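Local coordinates for probable manganase-dependent inorganic pyrophosphatase (Clostridium perfringens, PDB 3L31), which probably hydrolyses inorganic pyrophosphate as a full-length family II enzyme, while this regulatory region of CBS and DRTGG domains binds the inhibitor AMP, at residues E10-A15 with K33-I38; L17-S22 with I38-G43; N45-M50 with L193-T198; Y214-V219 with V227-R232. All blocks are in the same frame, centred on the assembly; numbering follows the deposited sequence.

In the fold
Following the chain from the N terminus, contact 1 (10-15 with 33-38) closes the first loop, around helix 23-31. Contact 2 (17-22 with 38-43) crosses it: the segments alternate along the chain, and both contacts share Ile38 on strand 37-41. That strand pairs with 47-52, from which contact 3 reaches across 142 intervening residues, past the DRTGG domain, to 193-198 and so joins the first CBS domain to the second. Contact 4 closes the hairpin of strands 217-220 and 226-230. Backbone bonds from Val196 to Pro218 and from Asp12 to Ser229 tie this hairpin to contacts 3 and 1. Contacts 3 and 4 hold one AMP between them.

Contact 1 (E10-A15 with K33-I38); sequences EMDKIA and KNLKSI
Asp12 and Ile14 face Leu35 and Ile38 with their backbones well apart, 9.5 Å between Asp12 CA and Leu35 CA and 8.3 Å between Ile14 CA and Ile38 CA, and side chains make the contact. This is the flank of the first CBS domain, where the N-terminal loop lies against the turn between helix 23-31 and strand 37-41. Asn34, with positive phi, sits in the Schellman motif that ends the helix and turns the chain back toward the strand. Ile14 is the central side chain. Its two branches divide the work: CD1 meets Leu35 CD1 tip to tip at 4.1 Å, while CG2 is met at about a right angle by Ile38 CD1, 4.0 Å away. With CG1 of Ile38 anti to its backbone N (chi1 -177°), that methyl extends toward the loop. The aliphatic stem of Lys33 skirts the outer side of the cluster, its CD 4.2 Å from Ile14 CG1. Asp12 and Leu35 run past each other in opposite directions, Asp12 OD2 3.9 Å from Leu35 CD2, while the Asp12 backbone bonds to Ser229 of the second CBS domain. Ile38 CD1 also reaches the loop carbonyl, 3.9 Å from Ala15 O.

Contact 2 (L17-S22 with I38-G43); sequences LAPEVS and IPVADG
A single beta bridge joins Leu17 to Val40, bringing the loop ahead of helix 23-31 against strand 37-41. Two backbone bonds make it: Leu17 N gives its hydrogen to Pro39 O at 3.0 Å, and Ala41 N reaches Leu17 O at 3.1 Å. The same oxygen of Leu17 receives a CA-H...O contact from Val40 CA at 3.5 Å, so it is approached by both the amide and the alpha hydrogen of the strand. Beyond the bridge the loop makes a type I turn from Ala18 to Val21, and Ser22 then serves as N-cap, its OG bonded to Met25 N. Within the CBS fold this fastens the loop leading into helix 23-31 to the edge of the strand that follows the helix. Leu17 lies across Ile38 at about a right angle, CD1 touching the CG2 branch of Ile38 at 3.7 Å, and its side chain also packs on Ala26 and Ile29 of the helix. Val40 holds CG1 anti to the backbone N (chi1 -165°), which brings that methyl against the start of the turn, 3.7 Å from Pro19 CA. Val184 of helix 184-187 touches both Leu17 and Val40. The Pro19 ring meets the next carbonyl at its oxygen end, CD 3.4 Å from Ala41 O.

Contact 3 (N45-M50 with L193-T198); sequences NHLLGM and LVAVST. With AMP (adenosine monophosphate), chain C.
Leu193 meets the segment 45-50 just where strand 47-52 is irregular, at the classic beta bulge in which Leu48 and Gly49 both face Val40. Its CD1 methyl lies 3.9 Å from Gly49 CA and 3.8 Å from Leu48 O, close against backbone. The two segments come from the two CBS domains, whose pairing is the Bateman arrangement, and AMP occupies the cleft beside this junction. Leu47 and Leu193 reach toward each other tip to tip, CD2 of Leu47 coming to 3.8 Å from CD1 of Leu193. With its CG anti to the backbone N (chi1 180°), Leu47 extends toward the second segment, and the same CD2 also touches the methyl of Ala195. The other branch of Leu193 turns to the nucleotide: CD2 lies over the face of the base at C2, 4.1 Å from AMP C2, on the same side as Met50. Met50 starts toward Leu193, but bends at chi2 and chi3 and runs over one face of the adenine, with Tyr214 on the opposite face; Pro218 and Pro39 also touch this methionine. The hydrogen bonds to the base in this contact come from the backbone of Val194. Val194 N donates to AMP N1 at 2.9 Å, almost straight at 170°, which suits an adenine ring nitrogen without a proton. Alongside it, AMP N6 donates to Val194 O at 3.3 Å.

Contact 4 (Y214-V219 with V227-R232); sequences YSNYPV and VGSIAR. With AMP (adenosine monophosphate), chain C.
Two neighbouring tyrosines and the Arg232 guanidinium make up the flat groups. The Tyr214 ring carries the adenine of AMP over one face, C4 lying above the ring centre, and has Tyr217 CE1 in plane at its edge. Ile230 O and Arg232 NH2 lie at the edge of the Tyr217 ring, whose plane is turned 64° from the guanidinium; Tyr217 OH is hydrogen-bonded to Thr212 OG1. Arg232, extended from CG to NE, reaches across to the start of the first segment, and its NH1 donates to Tyr214 O at 2.8 Å. That carbonyl lies close to the guanidinium plane, though the donor stands 37° out of the carbonyl plane. Met209 O takes a bond from NH2, so both terminal nitrogens of the guanidinium are bonded to backbone carbonyls. These groups sit at the open end of the antiparallel hairpin of the second CBS domain. Tyr217 and Ile230 form a hydrogen-bonded pair, Ile230 N to Tyr217 O at 2.8 Å, and Pro218 with Ser229 the non-hydrogen-bonded pair beside it. At the far end Val227 and Gly228 both face Val219 in a classic beta bulge, Val227 N meeting Val219 O at 2.9 Å. Val219 CG2 packs on Ile230 CG1, 3.7 Å away. Where the strands part, a water whose oxygen is 2.7 Å from Asn216 OD1 bridges it to Ser229 OG, while Asn216 ND2 is bonded to Ser37 OG. The first segment also grips the nucleotide: Asn216 O accepts from AMP N6 at 2.9 Å, and Ser215 N donates to AMP O1P at 3.2 Å.

Contact 1 (E10-A15 with K33-I38)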
# COMPACT_ATOMS: atom_id res chain seq x y z
N GLU A 10 -11.94 -28.71 -12.98
CA GLU A 10 -10.60 -28.22 -13.33
C GLU A 10 -10.37 -26.93 -12.57
O GLU A 10 -11.01 -25.92 -12.84
CB GLU A 10 -10.43 -27.99 -14.85
CG GLU A 10 -8.95 -28.00 -15.34
CD GLU A 10 -8.79 -28.10 -16.87
OE1 GLU A 10 -9.75 -28.51 -17.57
OE2 GLU A 10 -7.70 -27.77 -17.39
N MET A 11 -9.45 -26.97 -11.61
CA MET A 11 -9.28 -25.87 -10.66
C MET A 11 -7.86 -25.33 -10.67
O MET A 11 -7.01 -25.80 -11.40
CB MET A 11 -9.61 -26.37 -9.26
CG MET A 11 -9.01 -27.74 -9.01
SD MET A 11 -8.81 -28.16 -7.29
CE MET A 11 -7.39 -27.15 -6.89
N ASP A 12 -7.62 -24.35 -9.81
CA ASP A 12 -6.27 -23.79 -9.64
C ASP A 12 -5.47 -24.60 -8.61
O ASP A 12 -5.73 -24.52 -7.39
CB ASP A 12 -6.34 -22.31 -9.25
CG ASP A 12 -6.88 -21.41 -10.38
OD1 ASP A 12 -6.99 -21.86 -11.55
OD2 ASP A 12 -7.20 -20.23 -10.09
N LYS A 13 -4.53 -25.39 -9.12
CA LYS A 13 -3.67 -26.25 -8.31
C LYS A 13 -2.41 -25.50 -8.00
O LYS A 13 -1.33 -25.84 -8.47
CB LYS A 13 -3.27 -27.56 -9.03
CG LYS A 13 -4.38 -28.61 -9.20
CD LYS A 13 -3.74 -29.96 -9.60
CE LYS A 13 -2.73 -29.78 -10.77
NZ LYS A 13 -1.77 -30.92 -11.04
N ILE A 14 -2.54 -24.45 -7.20
CA ILE A 14 -1.38 -23.65 -6.88
C ILE A 14 -0.84 -24.03 -5.48
O ILE A 14 -1.59 -24.42 -4.59
CB ILE A 14 -1.67 -22.14 -7.14
CG1 ILE A 14 -1.57 -21.89 -8.67
CG2 ILE A 14 -0.66 -21.21 -6.39
CD1 ILE A 14 -2.72 -21.06 -9.35
N ALA A 15 0.48 -24.00 -5.33
CA ALA A 15 1.08 -24.24 -4.03
C ALA A 15 0.70 -23.12 -3.02
O ALA A 15 0.82 -21.96 -3.29
CB ALA A 15 2.59 -24.35 -4.16
N LYS A 33 0.27 -14.83 -11.23
CA LYS A 33 -0.71 -15.86 -11.60
C LYS A 33 -2.08 -15.22 -11.77
O LYS A 33 -3.08 -15.88 -12.03
CB LYS A 33 -0.70 -17.00 -10.57
CG LYS A 33 0.48 -17.94 -10.77
CD LYS A 33 0.92 -18.57 -9.43
CE LYS A 33 2.21 -19.44 -9.56
NZ LYS A 33 2.24 -20.32 -10.80
N ASN A 34 -2.11 -13.91 -11.66
CA ASN A 34 -3.37 -13.21 -11.62
C ASN A 34 -4.32 -13.91 -10.62
O ASN A 34 -5.39 -14.42 -10.99
CB ASN A 34 -3.94 -13.15 -13.03
CG ASN A 34 -3.04 -12.36 -13.96
OD1 ASN A 34 -2.71 -12.80 -15.06
ND2 ASN A 34 -2.59 -11.19 -13.50
N LEU A 35 -3.89 -13.98 -9.36
CA LEU A 35 -4.74 -14.50 -8.29
C LEU A 35 -5.28 -13.38 -7.44
O LEU A 35 -4.55 -12.46 -7.09
CB LEU A 35 -3.98 -15.49 -7.41
CG LEU A 35 -3.64 -16.81 -8.09
CD1 LEU A 35 -2.58 -17.56 -7.27
CD2 LEU A 35 -4.91 -17.64 -8.32
N LYS A 36 -6.55 -13.44 -7.13
CA LYS A 36 -7.15 -12.45 -6.21
C LYS A 36 -7.01 -12.85 -4.77
O LYS A 36 -7.16 -12.03 -3.90
CB LYS A 36 -8.63 -12.24 -6.47
CG LYS A 36 -8.93 -11.80 -7.87
CD LYS A 36 -10.40 -11.99 -8.25
CE LYS A 36 -10.50 -11.90 -9.79
NZ LYS A 36 -11.81 -11.48 -10.32
N SER A 37 -6.76 -14.12 -4.52
CA SER A 37 -6.55 -14.61 -3.15
C SER A 37 -5.79 -15.92 -3.24
O SER A 37 -5.79 -16.51 -4.28
CB SER A 37 -7.85 -14.79 -2.38
OG SER A 37 -8.64 -15.85 -2.92
N ILE A 38 -5.13 -16.33 -2.17
CA ILE A 38 -4.33 -17.56 -2.16
C ILE A 38 -4.37 -18.18 -0.77
O ILE A 38 -4.42 -17.46 0.21
CB ILE A 38 -2.85 -17.27 -2.60
CG1 ILE A 38 -2.04 -18.55 -2.67
CG2 ILE A 38 -2.16 -16.23 -1.66
CD1 ILE A 38 -0.74 -18.40 -3.55

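Contact 2 (L17-S22 with I38-G43)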
# COMPACT_ATOMS: atom_id res chain seq x y z
N LEU A 17 0.99 -20.57 0.11
CA LEU A 17 2.09 -19.80 0.69
C LEU A 17 2.45 -20.31 2.06
O LEU A 17 1.62 -20.85 2.78
CB LEU A 17 1.70 -18.32 0.87
CG LEU A 17 1.37 -17.52 -0.38
CD1 LEU A 17 1.07 -16.15 0.05
CD2 LEU A 17 2.57 -17.61 -1.39
N ALA A 18 3.69 -20.08 2.42
CA ALA A 18 4.17 -20.30 3.79
C ALA A 18 3.82 -19.06 4.62
O ALA A 18 3.86 -17.94 4.07
CB ALA A 18 5.66 -20.52 3.77
N PRO A 19 3.47 -19.21 5.91
CA PRO A 19 2.96 -18.06 6.71
C PRO A 19 4.00 -16.97 7.03
O PRO A 19 3.66 -15.85 7.41
CB PRO A 19 2.51 -18.70 8.03
CG PRO A 19 3.40 -19.94 8.16
CD PRO A 19 3.52 -20.44 6.72
N GLU A 20 5.25 -17.32 6.86
CA GLU A 20 6.33 -16.40 7.18
C GLU A 20 6.73 -15.52 5.99
O GLU A 20 7.53 -14.60 6.15
CB GLU A 20 7.56 -17.13 7.76
CG GLU A 20 8.36 -17.98 6.73
CD GLU A 20 7.80 -19.42 6.53
OE1 GLU A 20 6.75 -19.76 7.16
OE2 GLU A 20 8.40 -20.21 5.74
N VAL A 21 6.13 -15.73 4.80
CA VAL A 21 6.60 -14.99 3.63
C VAL A 21 6.05 -13.60 3.72
O VAL A 21 5.05 -13.37 4.38
CB VAL A 21 6.19 -15.62 2.27
CG1 VAL A 21 6.37 -17.12 2.27
CG2 VAL A 21 4.84 -15.29 1.95
N SER A 22 6.73 -12.66 3.07
CA SER A 22 6.37 -11.22 3.15
C SER A 22 5.27 -10.86 2.19
O SER A 22 5.06 -11.58 1.22
CB SER A 22 7.58 -10.34 2.79
OG SER A 22 7.89 -10.54 1.44
N ILE A 38 -5.13 -16.33 -2.17
CA ILE A 38 -4.33 -17.56 -2.16
C ILE A 38 -4.37 -18.18 -0.77
O ILE A 38 -4.42 -17.46 0.21
CB ILE A 38 -2.85 -17.27 -2.60
CG1 ILE A 38 -2.04 -18.55 -2.67
CG2 ILE A 38 -2.16 -16.23 -1.66
CD1 ILE A 38 -0.74 -18.40 -3.55
N PRO A 39 -4.38 -19.50 -0.68
CA PRO A 39 -4.30 -20.16 0.60
C PRO A 39 -2.94 -20.02 1.26
O PRO A 39 -1.93 -19.91 0.57
CB PRO A 39 -4.54 -21.65 0.27
CG PRO A 39 -5.30 -21.61 -1.02
CD PRO A 39 -4.64 -20.45 -1.76
N VAL A 40 -2.94 -20.02 2.60
CA VAL A 40 -1.75 -20.19 3.39
C VAL A 40 -1.83 -21.55 4.14
O VAL A 40 -2.88 -21.93 4.72
CB VAL A 40 -1.60 -19.00 4.37
CG1 VAL A 40 -0.20 -18.92 4.98
CG2 VAL A 40 -1.92 -17.73 3.66
N ALA A 41 -0.74 -22.30 4.11
CA ALA A 41 -0.69 -23.57 4.83
C ALA A 41 0.58 -23.73 5.66
O ALA A 41 1.52 -22.97 5.51
CB ALA A 41 -0.87 -24.77 3.86
N ASP A 42 0.59 -24.74 6.52
CA ASP A 42 1.72 -24.98 7.41
C ASP A 42 2.71 -25.93 6.75
O ASP A 42 2.53 -26.36 5.60
CB ASP A 42 1.27 -25.45 8.82
CG ASP A 42 0.72 -26.93 8.86
OD1 ASP A 42 0.90 -27.72 7.88
OD2 ASP A 42 0.12 -27.29 9.91
N GLY A 43 3.76 -26.29 7.48
CA GLY A 43 4.79 -27.18 6.95
C GLY A 43 4.29 -28.54 6.54
O GLY A 43 4.94 -29.21 5.76

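Contact 3 (N45-M50 with L193-T198)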
# COMPACT_ATOMS: atom_id res chain seq x y z
N ASN A 45 1.33 -28.84 5.19
CA ASN A 45 0.36 -28.53 4.15
C ASN A 45 -1.10 -28.65 4.64
O ASN A 45 -2.00 -29.00 3.89
CB ASN A 45 0.61 -29.42 2.92
CG ASN A 45 -0.12 -28.91 1.70
OD1 ASN A 45 -0.20 -27.69 1.47
ND2 ASN A 45 -0.71 -29.82 0.94
N HIS A 46 -1.33 -28.33 5.91
CA HIS A 46 -2.70 -28.11 6.46
C HIS A 46 -3.07 -26.62 6.45
O HIS A 46 -2.23 -25.73 6.68
CB HIS A 46 -2.83 -28.63 7.90
CG HIS A 46 -2.85 -30.12 8.01
ND1 HIS A 46 -1.74 -30.86 8.36
CD2 HIS A 46 -3.86 -31.02 7.83
CE1 HIS A 46 -2.06 -32.14 8.38
NE2 HIS A 46 -3.34 -32.27 8.07
N LEU A 47 -4.35 -26.36 6.20
CA LEU A 47 -4.83 -25.00 5.96
C LEU A 47 -4.67 -24.13 7.18
O LEU A 47 -5.22 -24.39 8.23
CB LEU A 47 -6.32 -25.00 5.49
CG LEU A 47 -7.02 -23.67 5.20
CD1 LEU A 47 -6.37 -22.92 3.98
CD2 LEU A 47 -8.51 -23.86 4.98
N LEU A 48 -3.96 -23.04 7.00
CA LEU A 48 -3.89 -22.02 8.03
C LEU A 48 -4.75 -20.77 7.72
O LEU A 48 -5.19 -20.10 8.62
CB LEU A 48 -2.44 -21.59 8.24
CG LEU A 48 -1.49 -22.58 8.93
CD1 LEU A 48 -0.04 -22.02 9.08
CD2 LEU A 48 -2.02 -22.95 10.32
N GLY A 49 -4.98 -20.42 6.46
CA GLY A 49 -5.56 -19.11 6.21
C GLY A 49 -5.90 -18.84 4.79
O GLY A 49 -5.56 -19.63 3.93
N MET A 50 -6.58 -17.72 4.54
CA MET A 50 -6.66 -17.16 3.20
C MET A 50 -6.09 -15.77 3.20
O MET A 50 -6.28 -15.00 4.16
CB MET A 50 -8.06 -17.11 2.66
CG MET A 50 -8.63 -18.51 2.31
SD MET A 50 -7.86 -19.36 0.90
CE MET A 50 -8.41 -18.18 -0.39
N LEU A 193 -12.99 -19.95 8.01
CA LEU A 193 -12.50 -20.31 6.66
C LEU A 193 -13.50 -21.18 5.98
O LEU A 193 -13.86 -22.21 6.47
CB LEU A 193 -11.14 -21.05 6.75
CG LEU A 193 -10.05 -20.23 7.40
CD1 LEU A 193 -8.72 -20.98 7.51
CD2 LEU A 193 -9.92 -18.94 6.59
N VAL A 194 -13.97 -20.76 4.83
CA VAL A 194 -14.88 -21.61 4.07
C VAL A 194 -14.04 -22.42 3.04
O VAL A 194 -13.54 -21.91 2.05
CB VAL A 194 -16.05 -20.78 3.44
CG1 VAL A 194 -17.02 -21.67 2.67
CG2 VAL A 194 -16.81 -20.01 4.55
N ALA A 195 -13.85 -23.69 3.35
CA ALA A 195 -13.08 -24.60 2.51
C ALA A 195 -13.98 -25.62 1.80
O ALA A 195 -15.12 -25.83 2.14
CB ALA A 195 -12.08 -25.32 3.34
N VAL A 196 -13.42 -26.29 0.82
CA VAL A 196 -14.22 -27.24 0.04
C VAL A 196 -13.43 -28.54 -0.10
O VAL A 196 -12.22 -28.48 -0.23
CB VAL A 196 -14.59 -26.60 -1.32
CG1 VAL A 196 -14.59 -27.61 -2.43
CG2 VAL A 196 -15.94 -25.94 -1.23
N SER A 197 -14.11 -29.68 -0.02
CA SER A 197 -13.46 -31.03 -0.12
C SER A 197 -13.44 -31.57 -1.54
O SER A 197 -14.34 -31.33 -2.34
CB SER A 197 -14.16 -32.08 0.75
OG SER A 197 -13.99 -31.82 2.12
N THR A 198 -12.40 -32.33 -1.84
CA THR A 198 -12.31 -32.94 -3.17
C THR A 198 -13.58 -33.74 -3.50
O THR A 198 -13.98 -33.83 -4.66
CB THR A 198 -11.08 -33.86 -3.29
OG1 THR A 198 -10.89 -34.59 -2.06
CG2 THR A 198 -9.84 -33.03 -3.61
P AMP C . -11.93 -11.72 -0.96
O1P AMP C . -13.28 -12.00 -1.51
O2P AMP C . -11.00 -12.81 -1.37
O3P AMP C . -11.43 -10.32 -1.26
O5' AMP C . -11.96 -11.87 0.67
C5' AMP C . -12.67 -10.97 1.55
C4' AMP C . -12.24 -11.19 3.01
O4' AMP C . -12.50 -12.55 3.37
C3' AMP C . -10.73 -11.08 3.18
O3' AMP C . -10.41 -10.74 4.53
C2' AMP C . -10.20 -12.48 2.90
O2' AMP C . -8.98 -12.75 3.61
C1' AMP C . -11.31 -13.35 3.48
N9 AMP C . -11.52 -14.61 2.74
C8 AMP C . -11.18 -14.80 1.45
N7 AMP C . -11.50 -16.04 1.02
C5 AMP C . -12.07 -16.66 2.07
C6 AMP C . -12.65 -18.00 2.30
N6 AMP C . -12.65 -18.87 1.28
N1 AMP C . -13.15 -18.30 3.54
C2 AMP C . -13.11 -17.37 4.52
N3 AMP C . -12.60 -16.13 4.38
C4 AMP C . -12.10 -15.72 3.20

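Contact 4 (Y214-V219 with V227-R232)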
# COMPACT_ATOMS: atom_id res chain seq x y z
N TYR A 214 -16.73 -14.61 -1.34
CA TYR A 214 -15.26 -14.76 -1.49
C TYR A 214 -14.80 -15.11 -2.91
O TYR A 214 -15.41 -15.90 -3.60
CB TYR A 214 -14.73 -15.83 -0.51
CG TYR A 214 -15.13 -15.57 0.92
CD1 TYR A 214 -14.93 -14.32 1.51
CD2 TYR A 214 -15.71 -16.56 1.69
CE1 TYR A 214 -15.29 -14.07 2.84
CE2 TYR A 214 -16.07 -16.32 3.01
CZ TYR A 214 -15.87 -15.07 3.58
OH TYR A 214 -16.23 -14.85 4.89
N SER A 215 -13.67 -14.56 -3.31
CA SER A 215 -13.15 -14.82 -4.67
C SER A 215 -12.84 -16.29 -4.83
O SER A 215 -13.24 -16.92 -5.78
CB SER A 215 -11.92 -13.96 -4.98
OG SER A 215 -12.19 -12.55 -5.01
N ASN A 216 -12.16 -16.86 -3.85
CA ASN A 216 -11.72 -18.24 -3.92
C ASN A 216 -11.98 -19.05 -2.63
O ASN A 216 -11.98 -18.51 -1.53
CB ASN A 216 -10.21 -18.29 -4.25
CG ASN A 216 -9.87 -17.69 -5.62
OD1 ASN A 216 -10.36 -18.16 -6.63
ND2 ASN A 216 -9.03 -16.67 -5.66
N TYR A 217 -12.11 -20.37 -2.80
CA TYR A 217 -12.29 -21.32 -1.72
C TYR A 217 -11.24 -22.40 -1.82
O TYR A 217 -11.12 -23.05 -2.87
CB TYR A 217 -13.69 -21.94 -1.78
CG TYR A 217 -14.78 -20.89 -1.73
CD1 TYR A 217 -15.49 -20.63 -0.54
CD2 TYR A 217 -15.09 -20.15 -2.84
CE1 TYR A 217 -16.48 -19.63 -0.49
CE2 TYR A 217 -16.06 -19.14 -2.78
CZ TYR A 217 -16.77 -18.91 -1.60
OH TYR A 217 -17.76 -17.91 -1.56
N PRO A 218 -10.46 -22.58 -0.75
CA PRO A 218 -9.46 -23.63 -0.75
C PRO A 218 -10.08 -24.98 -0.81
O PRO A 218 -11.09 -25.23 -0.15
CB PRO A 218 -8.73 -23.44 0.61
CG PRO A 218 -9.62 -22.60 1.42
CD PRO A 218 -10.37 -21.74 0.45
N VAL A 219 -9.44 -25.84 -1.58
CA VAL A 219 -9.88 -27.22 -1.80
C VAL A 219 -8.99 -28.10 -1.02
O VAL A 219 -7.78 -27.98 -1.17
CB VAL A 219 -9.77 -27.63 -3.27
CG1 VAL A 219 -9.86 -29.12 -3.41
CG2 VAL A 219 -10.87 -26.95 -4.07
N VAL A 227 -5.03 -28.73 -1.56
CA VAL A 227 -4.70 -29.21 -2.88
C VAL A 227 -4.73 -28.12 -3.92
O VAL A 227 -4.16 -28.25 -5.02
CB VAL A 227 -5.64 -30.35 -3.30
CG1 VAL A 227 -6.01 -30.21 -4.75
CG2 VAL A 227 -4.97 -31.70 -2.98
N GLY A 228 -5.36 -27.02 -3.54
CA GLY A 228 -5.58 -25.89 -4.44
C GLY A 228 -6.73 -25.00 -4.01
O GLY A 228 -7.02 -24.90 -2.80
N SER A 229 -7.36 -24.35 -4.99
CA SER A 229 -8.54 -23.57 -4.74
C SER A 229 -9.50 -23.46 -5.94
O SER A 229 -9.14 -23.68 -7.09
CB SER A 229 -8.14 -22.18 -4.24
OG SER A 229 -8.00 -21.29 -5.31
N ILE A 230 -10.72 -23.11 -5.63
CA ILE A 230 -11.78 -23.04 -6.62
C ILE A 230 -12.52 -21.71 -6.62
O ILE A 230 -12.70 -21.08 -5.59
CB ILE A 230 -12.81 -24.15 -6.35
CG1 ILE A 230 -12.41 -25.43 -7.07
CG2 ILE A 230 -14.15 -23.80 -6.92
CD1 ILE A 230 -13.13 -25.56 -8.42
N ALA A 231 -13.00 -21.31 -7.78
CA ALA A 231 -13.86 -20.13 -7.83
C ALA A 231 -15.14 -20.46 -8.55
O ALA A 231 -15.25 -21.50 -9.18
CB ALA A 231 -13.13 -18.98 -8.49
N ARG A 232 -16.12 -19.58 -8.37
CA ARG A 232 -17.41 -19.66 -9.07
C ARG A 232 -17.17 -19.99 -10.54
O ARG A 232 -17.93 -20.72 -11.17
CB ARG A 232 -18.22 -18.36 -8.92
CG ARG A 232 -19.00 -18.28 -7.61
CD ARG A 232 -19.52 -16.89 -7.25
NE ARG A 232 -19.70 -16.75 -5.80
CZ ARG A 232 -18.71 -16.38 -4.96
NH1 ARG A 232 -17.50 -16.10 -5.43
NH2 ARG A 232 -18.92 -16.30 -3.64
P AMP C . -11.93 -11.72 -0.96
O1P AMP C . -13.28 -12.00 -1.51
O2P AMP C . -11.00 -12.81 -1.37
O3P AMP C . -11.43 -10.32 -1.26
O5' AMP C . -11.96 -11.87 0.67
C5' AMP C . -12.67 -10.97 1.55
C4' AMP C . -12.24 -11.19 3.01
O4' AMP C . -12.50 -12.55 3.37
C3' AMP C . -10.73 -11.08 3.18
O3' AMP C . -10.41 -10.74 4.53
C2' AMP C . -10.20 -12.48 2.90
O2' AMP C . -8.98 -12.75 3.61
C1' AMP C . -11.31 -13.35 3.48
N9 AMP C . -11.52 -14.61 2.74
C8 AMP C . -11.18 -14.80 1.45
N7 AMP C . -11.50 -16.04 1.02
C5 AMP C . -12.07 -16.66 2.07
C6 AMP C . -12.65 -18.00 2.30
N6 AMP C . -12.65 -18.87 1.28
N1 AMP C . -13.15 -18.30 3.54
C2 AMP C . -13.11 -17.37 4.52
N3 AMP C . -12.60 -16.13 4.38
C4 AMP C . -12.10 -15.72 3.20
O HOH W 1 -15.55 -16.64 -7.38
O HOH W 2 -9.35 -20.50 -7.43